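Local structure of dipeptidase AC. Metallo peptidase. MEROPS family M19 (3LY0) at residues R44-G49 and G130-I135; A141-A146 and H152-L157; A199-N202 and M207-L210. The protein probably hydrolyses dipeptides as a zinc-dependent metallopeptidase, and binds a phosphinate mimic of L-Ala-D-Ala beside two zinc ions. All coordinates share one frame; numbering follows the deposited sequence.

Contact 1. Residues R44-G49 and G130-I135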
ATOM      1  N   ARG A  44       4.761 -17.481  -8.051  1.00 11.84           N
ATOM      2  CA  ARG A  44       5.539 -17.109  -6.876  1.00 11.76           C
ATOM      3  C   ARG A  44       4.659 -16.762  -5.676  1.00 10.59           C
ATOM      4  O   ARG A  44       5.048 -17.001  -4.533  1.00 11.87           O
ATOM      5  CB  ARG A  44       6.542 -16.001  -7.185  1.00 12.65           C
ATOM      6  CG  ARG A  44       7.744 -16.478  -7.987  1.00 13.69           C
ATOM      7  CD  ARG A  44       8.800 -15.392  -8.108  1.00 16.07           C
ATOM      8  NE  ARG A  44       8.317 -14.268  -8.904  1.00 15.04           N
ATOM      9  CZ  ARG A  44       8.933 -13.091  -9.002  1.00 15.26           C
ATOM     10  NH1 ARG A  44      10.056 -12.863  -8.329  1.00 16.38           N
ATOM     11  NH2 ARG A  44       8.412 -12.132  -9.755  1.00 14.35           N
ATOM     12  N   MET A  45       3.478 -16.188  -5.927  1.00 11.18           N
ATOM     13  CA  MET A  45       2.529 -15.966  -4.837  1.00 10.38           C
ATOM     14  C   MET A  45       2.230 -17.271  -4.115  1.00 12.44           C
ATOM     15  O   MET A  45       2.205 -17.322  -2.888  1.00 12.70           O
ATOM     16  CB  MET A  45       1.207 -15.380  -5.358  1.00 10.96           C
ATOM     17  CG  MET A  45       1.261 -13.908  -5.784  1.00 10.62           C
ATOM     18  SD  MET A  45      -0.328 -13.401  -6.566  1.00  7.05           S
ATOM     19  CE  MET A  45       0.039 -11.649  -6.911  1.00 14.32           C
ATOM     20  N   LYS A  46       1.977 -18.333  -4.879  1.00 12.56           N
ATOM     21  CA  LYS A  46       1.650 -19.610  -4.246  1.00 13.91           C
ATOM     22  C   LYS A  46       2.845 -20.160  -3.467  1.00 14.05           C
ATOM     23  O   LYS A  46       2.676 -20.689  -2.375  1.00 14.96           O
ATOM     24  CB  LYS A  46       1.147 -20.639  -5.262  1.00 15.05           C
ATOM     25  CG  LYS A  46      -0.013 -20.153  -6.117  1.00 16.91           C
ATOM     26  CD  LYS A  46      -1.158 -19.601  -5.273  1.00 19.23           C
ATOM     27  CE  LYS A  46      -1.829 -20.683  -4.442  1.00 22.14           C
ATOM     28  NZ  LYS A  46      -3.045 -20.151  -3.754  1.00 23.20           N
ATOM     29  N   GLU A  47       4.047 -20.014  -4.012  1.00 13.35           N
ATOM     30  CA  GLU A  47       5.238 -20.518  -3.324  1.00 13.73           C
ATOM     31  C   GLU A  47       5.532 -19.760  -2.033  1.00 13.98           C
ATOM     32  O   GLU A  47       6.010 -20.337  -1.060  1.00 17.38           O
ATOM     33  CB  GLU A  47       6.471 -20.487  -4.237  1.00 14.16           C
ATOM     34  CG  GLU A  47       6.347 -21.348  -5.492  1.00 16.96           C
ATOM     35  CD  GLU A  47       5.892 -22.775  -5.189  1.00 18.03           C
ATOM     36  OE1 GLU A  47       6.388 -23.382  -4.221  1.00 17.87           O
ATOM     37  OE2 GLU A  47       5.028 -23.288  -5.921  1.00 20.27           O
ATOM     38  N   GLY A  48       5.244 -18.461  -2.023  1.00 12.97           N
ATOM     39  CA  GLY A  48       5.579 -17.625  -0.884  1.00 13.15           C
ATOM     40  C   GLY A  48       4.501 -17.520   0.174  1.00 12.06           C
ATOM     41  O   GLY A  48       4.738 -16.915   1.222  1.00 13.18           O
ATOM     42  N   GLY A  49       3.336 -18.103  -0.083  1.00 13.13           N
ATOM     43  CA  GLY A  49       2.242 -18.055   0.869  1.00 12.47           C
ATOM     44  C   GLY A  49       1.506 -16.726   0.871  1.00 15.58           C
ATOM     45  O   GLY A  49       0.995 -16.291   1.910  1.00 14.76           O
ATOM     46  N   GLY A 130      -7.932 -21.160  -0.178  1.00 18.24           N
ATOM     47  CA  GLY A 130      -6.634 -21.046  -0.822  1.00 19.47           C
ATOM     48  C   GLY A 130      -6.673 -20.386  -2.196  1.00 21.20           C
ATOM     49  O   GLY A 130      -5.825 -20.656  -3.047  1.00 21.25           O
ATOM     50  N   ILE A 131      -7.665 -19.528  -2.420  1.00 16.78           N
ATOM     51  CA  ILE A 131      -7.752 -18.747  -3.650  1.00 16.68           C
ATOM     52  C   ILE A 131      -7.144 -17.373  -3.368  1.00 14.68           C
ATOM     53  O   ILE A 131      -7.457 -16.755  -2.359  1.00 16.07           O
ATOM     54  CB  ILE A 131      -9.217 -18.558  -4.081  1.00 19.70           C
ATOM     55  CG1 ILE A 131      -9.892 -19.919  -4.299  1.00 21.06           C
ATOM     56  CG2 ILE A 131      -9.307 -17.665  -5.315  1.00 17.60           C
ATOM     57  CD1 ILE A 131     -11.392 -19.827  -4.504  1.00 23.54           C
ATOM     58  N   VAL A 132      -6.251 -16.903  -4.232  1.00 12.75           N
ATOM     59  CA  VAL A 132      -5.616 -15.607  -3.988  1.00 12.55           C
ATOM     60  C   VAL A 132      -6.655 -14.494  -4.134  1.00 11.56           C
ATOM     61  O   VAL A 132      -7.393 -14.445  -5.125  1.00 11.51           O
ATOM     62  CB  VAL A 132      -4.435 -15.362  -4.947  1.00 10.43           C
ATOM     63  CG1 VAL A 132      -3.842 -13.975  -4.714  1.00 10.51           C
ATOM     64  CG2 VAL A 132      -3.355 -16.423  -4.742  1.00 13.70           C
ATOM     65  N   SER A 133      -6.724 -13.623  -3.131  1.00  9.73           N
ATOM     66  CA  SER A 133      -7.688 -12.529  -3.142  1.00  9.97           C
ATOM     67  C   SER A 133      -7.048 -11.217  -3.587  1.00 10.52           C
ATOM     68  O   SER A 133      -5.851 -10.975  -3.377  1.00 10.29           O
ATOM     69  CB  SER A 133      -8.329 -12.361  -1.764  1.00 11.17           C
ATOM     70  OG  SER A 133      -7.335 -12.164  -0.764  1.00 12.39           O
ATOM     71  N   GLY A 134      -7.862 -10.369  -4.203  1.00 10.71           N
ATOM     72  CA  GLY A 134      -7.405  -9.051  -4.603  1.00 10.60           C
ATOM     73  C   GLY A 134      -8.424  -7.995  -4.251  1.00 11.22           C
ATOM     74  O   GLY A 134      -9.609  -8.168  -4.521  1.00 12.14           O
ATOM     75  N   ILE A 135      -7.966  -6.896  -3.660  1.00  8.87           N
ATOM     76  CA  ILE A 135      -8.809  -5.721  -3.457  1.00  9.14           C
ATOM     77  C   ILE A 135      -8.381  -4.648  -4.452  1.00  9.75           C
ATOM     78  O   ILE A 135      -7.200  -4.298  -4.525  1.00 10.04           O
ATOM     79  CB  ILE A 135      -8.676  -5.170  -2.026  1.00 10.23           C
ATOM     80  CG1 ILE A 135      -9.111  -6.219  -0.998  1.00 11.63           C
ATOM     81  CG2 ILE A 135      -9.482  -3.872  -1.863  1.00 11.03           C
ATOM     82  CD1 ILE A 135      -8.880  -5.797   0.438  1.00 14.69           C
TER
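Lys46 reaches across from helix 42-48 to Gly130 and Val132. Its side chain can be followed outward from CB. CB and CG only carry the chain away from the helix. CG stands beside the backbone N, and the chain then bends at chi2 (-52°) and again at chi3 (-67°). These bends bring the outer part of the side chain over to the other segment. CD is the first atom to make contact, 3.9 Å from CG2 of Val132. The two side chains run past each other in opposite directions there. The last torsion is extended, and CE carries NZ on to the carbonyl. NZ donates a hydrogen bond of 2.9 Å to O of Gly130. The nitrogen sits above the carbonyl plane, 37° out of it, so it does not point at a lone pair. NZ also keeps CG2 of Val132 within 3.9 Å. The lysine therefore touches the valine with both its aliphatic part and its tip.

Deeper in, Met45 meets the other branch of the same valine. SD of Met45 lies 4.0 Å from CG1 of Val132, and the two side chains cross at about a right angle. Phe50 of strand 50-57 touches both of them.

Gly49 and Gly130 each follow a helix and close it in a Schellman motif, with positive phi. Strands 50-57 and 132-139 begin soon after and pair in parallel. The contact thus joins two helix-to-strand turns at the start of strands that are neighbours in the sheet, an arrangement in keeping with the TIM-barrel fold of the M19 dipeptidases.

Contact 2. Residues A141-A146 and H152-L157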
ATOM      1  N   ALA A 141      -6.006   9.810  -6.291  1.00  9.00           N
ATOM      2  CA  ALA A 141      -7.362   9.831  -6.817  1.00 10.03           C
ATOM      3  C   ALA A 141      -7.531  10.719  -8.053  1.00 10.48           C
ATOM      4  O   ALA A 141      -8.620  11.248  -8.284  1.00 10.56           O
ATOM      5  CB  ALA A 141      -8.333  10.243  -5.723  1.00 11.98           C
ATOM      6  N   GLU A 142      -6.477  10.857  -8.851  1.00 10.27           N
ATOM      7  CA  GLU A 142      -6.539  11.700 -10.039  1.00 11.14           C
ATOM      8  C   GLU A 142      -7.629  11.288 -11.019  1.00 10.59           C
ATOM      9  O   GLU A 142      -8.159  12.133 -11.738  1.00 11.36           O
ATOM     10  CB  GLU A 142      -5.211  11.687 -10.773  1.00 13.14           C
ATOM     11  CG  GLU A 142      -4.102  12.400 -10.043  1.00 12.43           C
ATOM     12  CD  GLU A 142      -3.281  11.499  -9.147  1.00 13.38           C
ATOM     13  OE1 GLU A 142      -3.658  10.330  -8.903  1.00 13.35           O
ATOM     14  OE2 GLU A 142      -2.234  11.985  -8.682  1.00 12.46           O
ATOM     15  N   ALA A 143      -7.956  10.004 -11.071  1.00 11.13           N
ATOM     16  CA  ALA A 143      -8.997   9.547 -11.980  1.00 10.98           C
ATOM     17  C   ALA A 143     -10.395   9.936 -11.505  1.00 11.38           C
ATOM     18  O   ALA A 143     -11.377   9.663 -12.194  1.00 12.60           O
ATOM     19  CB  ALA A 143      -8.901   8.048 -12.182  1.00 11.26           C
ATOM     20  N   ILE A 144     -10.483  10.544 -10.325  1.00 11.98           N
ATOM     21  CA  ILE A 144     -11.753  11.022  -9.788  1.00 12.48           C
ATOM     22  C   ILE A 144     -11.807  12.544  -9.904  1.00 11.54           C
ATOM     23  O   ILE A 144     -10.950  13.247  -9.368  1.00 12.09           O
ATOM     24  CB  ILE A 144     -11.915  10.647  -8.288  1.00 11.69           C
ATOM     25  CG1 ILE A 144     -11.571   9.169  -8.031  1.00 13.66           C
ATOM     26  CG2 ILE A 144     -13.318  10.996  -7.791  1.00 13.65           C
ATOM     27  CD1 ILE A 144     -12.369   8.205  -8.869  1.00 12.05           C
ATOM     28  N   GLY A 145     -12.789  13.066 -10.626  1.00 12.47           N
ATOM     29  CA  GLY A 145     -12.931  14.508 -10.699  1.00 12.48           C
ATOM     30  C   GLY A 145     -13.407  15.083  -9.377  1.00 12.14           C
ATOM     31  O   GLY A 145     -13.916  14.357  -8.527  1.00 12.82           O
ATOM     32  N   ALA A 146     -13.257  16.395  -9.207  1.00 14.84           N
ATOM     33  CA  ALA A 146     -13.686  17.048  -7.970  1.00 14.79           C
ATOM     34  C   ALA A 146     -15.193  16.903  -7.722  1.00 13.47           C
ATOM     35  O   ALA A 146     -15.657  16.959  -6.587  1.00 15.56           O
ATOM     36  CB  ALA A 146     -13.275  18.522  -7.974  1.00 17.01           C
ATOM     37  N   HIS A 152     -18.321   7.066  -7.852  1.00 10.94           N
ATOM     38  CA  HIS A 152     -19.438   6.140  -7.893  1.00 11.31           C
ATOM     39  C   HIS A 152     -19.258   5.108  -8.991  1.00 11.14           C
ATOM     40  O   HIS A 152     -19.563   3.934  -8.798  1.00 12.17           O
ATOM     41  CB  HIS A 152     -20.752   6.906  -8.043  1.00 11.95           C
ATOM     42  CG  HIS A 152     -21.003   7.851  -6.916  1.00 12.53           C
ATOM     43  ND1 HIS A 152     -21.656   7.472  -5.764  1.00 14.38           N
ATOM     44  CD2 HIS A 152     -20.647   9.147  -6.744  1.00 16.22           C
ATOM     45  CE1 HIS A 152     -21.705   8.502  -4.936  1.00 12.99           C
ATOM     46  NE2 HIS A 152     -21.109   9.530  -5.509  1.00 16.86           N
ATOM     47  N   LEU A 153     -18.744   5.538 -10.139  1.00 11.17           N
ATOM     48  CA  LEU A 153     -18.457   4.606 -11.223  1.00 12.52           C
ATOM     49  C   LEU A 153     -17.442   3.551 -10.800  1.00 10.54           C
ATOM     50  O   LEU A 153     -17.687   2.353 -10.949  1.00 11.79           O
ATOM     51  CB  LEU A 153     -17.937   5.345 -12.451  1.00 11.52           C
ATOM     52  CG  LEU A 153     -18.945   6.232 -13.174  1.00 11.28           C
ATOM     53  CD1 LEU A 153     -18.241   6.956 -14.303  1.00 13.15           C
ATOM     54  CD2 LEU A 153     -20.080   5.394 -13.722  1.00 14.44           C
ATOM     55  N   PHE A 154     -16.309   3.990 -10.257  1.00 11.49           N
ATOM     56  CA  PHE A 154     -15.279   3.038  -9.858  1.00 10.63           C
ATOM     57  C   PHE A 154     -15.781   2.117  -8.753  1.00 11.76           C
ATOM     58  O   PHE A 154     -15.482   0.931  -8.758  1.00 10.76           O
ATOM     59  CB  PHE A 154     -13.979   3.758  -9.461  1.00 11.96           C
ATOM     60  CG  PHE A 154     -13.084   4.081 -10.632  1.00 14.06           C
ATOM     61  CD1 PHE A 154     -12.255   3.106 -11.174  1.00 15.45           C
ATOM     62  CD2 PHE A 154     -13.058   5.359 -11.181  1.00 13.99           C
ATOM     63  CE1 PHE A 154     -11.425   3.391 -12.251  1.00 15.78           C
ATOM     64  CE2 PHE A 154     -12.231   5.659 -12.261  1.00 15.32           C
ATOM     65  CZ  PHE A 154     -11.414   4.665 -12.797  1.00 17.77           C
ATOM     66  N   HIS A 155     -16.543   2.655  -7.810  1.00 10.71           N
ATOM     67  CA  HIS A 155     -17.113   1.829  -6.759  1.00 11.94           C
ATOM     68  C   HIS A 155     -18.000   0.732  -7.351  1.00 12.07           C
ATOM     69  O   HIS A 155     -17.952  -0.426  -6.914  1.00 11.36           O
ATOM     70  CB  HIS A 155     -17.917   2.687  -5.790  1.00 12.26           C
ATOM     71  CG  HIS A 155     -18.539   1.899  -4.687  1.00 12.00           C
ATOM     72  ND1 HIS A 155     -19.863   1.513  -4.708  1.00 17.17           N
ATOM     73  CD2 HIS A 155     -18.014   1.394  -3.545  1.00 13.45           C
ATOM     74  CE1 HIS A 155     -20.131   0.819  -3.614  1.00 19.04           C
ATOM     75  NE2 HIS A 155     -19.028   0.734  -2.892  1.00 15.28           N
ATOM     76  N   SER A 156     -18.794   1.100  -8.349  1.00 12.12           N
ATOM     77  CA  SER A 156     -19.711   0.165  -8.978  1.00 12.95           C
ATOM     78  C   SER A 156     -18.980  -0.997  -9.618  1.00 16.35           C
ATOM     79  O   SER A 156     -19.496  -2.118  -9.644  1.00 19.73           O
ATOM     80  CB  SER A 156     -20.548   0.889 -10.021  1.00 14.90           C
ATOM     81  OG  SER A 156     -21.495   1.732  -9.393  1.00 24.66           O
ATOM     82  N   LEU A 157     -17.788  -0.743 -10.141  1.00 14.18           N
ATOM     83  CA  LEU A 157     -17.035  -1.812 -10.784  1.00 14.57           C
ATOM     84  C   LEU A 157     -16.026  -2.524  -9.874  1.00 14.87           C
ATOM     85  O   LEU A 157     -15.303  -3.416 -10.326  1.00 17.15           O
ATOM     86  CB  LEU A 157     -16.411  -1.340 -12.103  1.00 16.17           C
ATOM     87  CG  LEU A 157     -15.466  -0.145 -12.073  1.00 15.64           C
ATOM     88  CD1 LEU A 157     -14.130  -0.553 -11.485  1.00 17.04           C
ATOM     89  CD2 LEU A 157     -15.264   0.365 -13.482  1.00 22.14           C
TER
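Ala143 and Ile144 pack against the ring of Phe154, and both belong to a type I beta turn that runs from Ala141 to Ile144. O of Ala141 accepts a 2.9 Å hydrogen bond from N of Ile144. Glu142 lies inside the turn and is directed to another partner, a salt bridge from OE2 to Arg168 NH2.

Ala143 is the first residue to touch the helix. Its CB is 4.1 Å from CE2 of Phe154. Its carbonyl O also lies near the same carbon, and comes at the ring obliquely. That oxygen is satisfied by Gln93 NE2, so the ring is not its main partner.

Ile144 follows. CG1 stands beside the backbone N (chi1 -48°), and the bend at chi2 (-56°) brings CD1 to the ring. CD1 comes within 3.7 Å of CD2 of Phe154, the closest approach of the contact. It too arrives obliquely. The loop then departs through Gly145, and Ala146 O bonds Arg196 NH1.

On the helix, Phe154 alone carries the packing. One turn is braced near it: N and OG of Ser156 reach O of His152 from opposite faces of its plane, with OG at 3.0 Å.

The loop leads from strand 132-139, which ends at the zinc ligand Glu139, into helix 149-157. The contact folds this beta-alpha loop back on the helix it enters. Ala96 of helix 89-109 touches Ala143 and Phe154, while Met138 of strand 132-139 touches Ile144 and Phe154.

Contact 3. Residues A199-N202 and M207-L210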
ATOM      1  N   ALA A 199     -16.006  12.330   2.990  1.00 12.70           N
ATOM      2  CA  ALA A 199     -17.391  12.081   3.358  1.00 15.70           C
ATOM      3  C   ALA A 199     -18.036  11.026   2.457  1.00 11.40           C
ATOM      4  O   ALA A 199     -18.758  10.156   2.933  1.00 13.33           O
ATOM      5  CB  ALA A 199     -18.188  13.381   3.322  1.00 15.63           C
ATOM      6  N   GLU A 200     -17.757  11.106   1.156  1.00 13.11           N
ATOM      7  CA  GLU A 200     -18.374  10.200   0.194  1.00 13.06           C
ATOM      8  C   GLU A 200     -17.791   8.799   0.300  1.00 11.36           C
ATOM      9  O   GLU A 200     -18.516   7.808   0.177  1.00 12.90           O
ATOM     10  CB  GLU A 200     -18.236  10.729  -1.232  1.00 13.75           C
ATOM     11  CG  GLU A 200     -19.228  10.115  -2.197  1.00 14.23           C
ATOM     12  CD  GLU A 200     -20.657  10.471  -1.842  1.00 24.39           C
ATOM     13  OE1 GLU A 200     -21.565   9.668  -2.137  1.00 32.15           O
ATOM     14  OE2 GLU A 200     -20.864  11.559  -1.263  1.00 26.48           O
ATOM     15  N   CYS A 201     -16.487   8.711   0.560  1.00 11.39           N
ATOM     16  CA  CYS A 201     -15.887   7.392   0.786  1.00 12.24           C
ATOM     17  C   CYS A 201     -16.466   6.742   2.038  1.00 11.69           C
ATOM     18  O   CYS A 201     -16.746   5.542   2.050  1.00 12.11           O
ATOM     19  CB  CYS A 201     -14.362   7.455   0.874  1.00 10.64           C
ATOM     20  SG  CYS A 201     -13.543   7.701  -0.717  1.00 12.30           S
ATOM     21  N   ASN A 202     -16.642   7.531   3.100  1.00 11.42           N
ATOM     22  CA  ASN A 202     -17.301   7.006   4.294  1.00 12.07           C
ATOM     23  C   ASN A 202     -18.702   6.472   3.979  1.00 13.89           C
ATOM     24  O   ASN A 202     -19.094   5.406   4.445  1.00 14.17           O
ATOM     25  CB  ASN A 202     -17.430   8.084   5.374  1.00 15.05           C
ATOM     26  CG  ASN A 202     -16.114   8.384   6.110  1.00 13.58           C
ATOM     27  OD1 ASN A 202     -16.050   9.349   6.863  1.00 14.58           O
ATOM     28  ND2 ASN A 202     -15.084   7.552   5.921  1.00 14.32           N
ATOM     29  N   MET A 207     -12.553   2.254   1.835  1.00  9.70           N
ATOM     30  CA  MET A 207     -11.464   2.503   2.783  1.00 10.00           C
ATOM     31  C   MET A 207     -10.592   3.646   2.295  1.00 10.57           C
ATOM     32  O   MET A 207     -10.208   3.685   1.133  1.00 12.12           O
ATOM     33  CB  MET A 207     -10.606   1.239   2.940  1.00  9.34           C
ATOM     34  CG  MET A 207      -9.584   1.254   4.104  1.00  9.42           C
ATOM     35  SD  MET A 207      -8.268  -0.023   3.956  1.00  6.63           S
ATOM     36  CE  MET A 207      -7.084   0.894   2.963  1.00 13.60           C
ATOM     37  N   LEU A 208     -10.276   4.575   3.191  1.00  9.88           N
ATOM     38  CA  LEU A 208      -9.330   5.639   2.881  1.00  9.87           C
ATOM     39  C   LEU A 208      -7.933   5.237   3.322  1.00  9.85           C
ATOM     40  O   LEU A 208      -7.750   4.722   4.422  1.00  9.85           O
ATOM     41  CB  LEU A 208      -9.741   6.917   3.605  1.00 10.90           C
ATOM     42  CG  LEU A 208     -11.016   7.543   3.059  1.00 11.43           C
ATOM     43  CD1 LEU A 208     -11.694   8.381   4.135  1.00 13.18           C
ATOM     44  CD2 LEU A 208     -10.685   8.373   1.832  1.00 12.90           C
ATOM     45  N   ASP A 209      -6.957   5.480   2.455  1.00  9.42           N
ATOM     46  CA  ASP A 209      -5.566   5.140   2.723  1.00  9.12           C
ATOM     47  C   ASP A 209      -4.765   6.432   2.881  1.00  9.36           C
ATOM     48  O   ASP A 209      -4.726   7.270   1.968  1.00 10.47           O
ATOM     49  CB  ASP A 209      -5.013   4.320   1.557  1.00  9.56           C
ATOM     50  CG  ASP A 209      -3.573   3.870   1.768  1.00 10.36           C
ATOM     51  OD1 ASP A 209      -3.005   4.058   2.871  1.00  9.59           O
ATOM     52  OD2 ASP A 209      -3.005   3.312   0.802  1.00 10.20           O
ATOM     53  N   LEU A 210      -4.128   6.586   4.038  1.00  8.58           N
ATOM     54  CA  LEU A 210      -3.364   7.784   4.362  1.00  9.95           C
ATOM     55  C   LEU A 210      -1.909   7.742   3.899  1.00 10.09           C
ATOM     56  O   LEU A 210      -1.216   8.757   3.963  1.00  9.18           O
ATOM     57  CB  LEU A 210      -3.401   8.015   5.872  1.00 11.41           C
ATOM     58  CG  LEU A 210      -4.797   8.116   6.490  1.00 13.69           C
ATOM     59  CD1 LEU A 210      -4.726   7.887   7.992  1.00 16.97           C
ATOM     60  CD2 LEU A 210      -5.388   9.476   6.188  1.00 20.63           C
TER
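Cys201 and Leu208 form the tight part of this contact. CG of Leu208 stands beside the backbone N (chi1 -70°), which brings its branches to the helix. CD2 of Leu208 lies 3.9 Å from SG of Cys201 and equally close to its CB. CG of Leu208 is also near that CB, so one branch of the leucine, with CG behind it, packs on the cysteine, while CD1 turns to Asn202.

The looser part is at Asn202. It offers the leucine one atom: ND2, 3.9 Å from CD1. The two side chains cross at about a right angle and no bond joins them. The amide is held instead by OD1 to Asp226 N and ND2 to Ser225 OG, which fix its rotation. On the outer side of the helix, Ala199 is exposed and its CB points away from the strand.

With Leu208 cut back to an alanine, a gap would probably open beside Cys201, and ND2 of Asn202 would lose its contact with CD1.

Helix 192-204 leads through a short turn into strand 207-208, which pairs in parallel with strand 159-163. Helix and strand close a beta-alpha-beta crossover that includes a long excursion after residue 163, consistent with the TIM-barrel fold.

How the contacts relate
The contacts follow one another along the chain without overlap. Contact 1 stands apart, its centre about 27 Å from that of contact 2 and about 26 Å from that of contact 3. Strand 132-139 links it to contact 2: it begins in contact 1 and leads into the loop of contact 2. Contacts 2 and 3 have centres about 12 Å apart and touch where His152 of helix 149-157 packs on Glu200 of helix 192-204. Contacts 1 and 3 reach the same parallel sheet, with strand 159-163 between strands 132-139 and 207-208. Together they pack helices and loops around the parallel sheet whose strand 132-139 ends in Glu139, a ligand of both zinc ions.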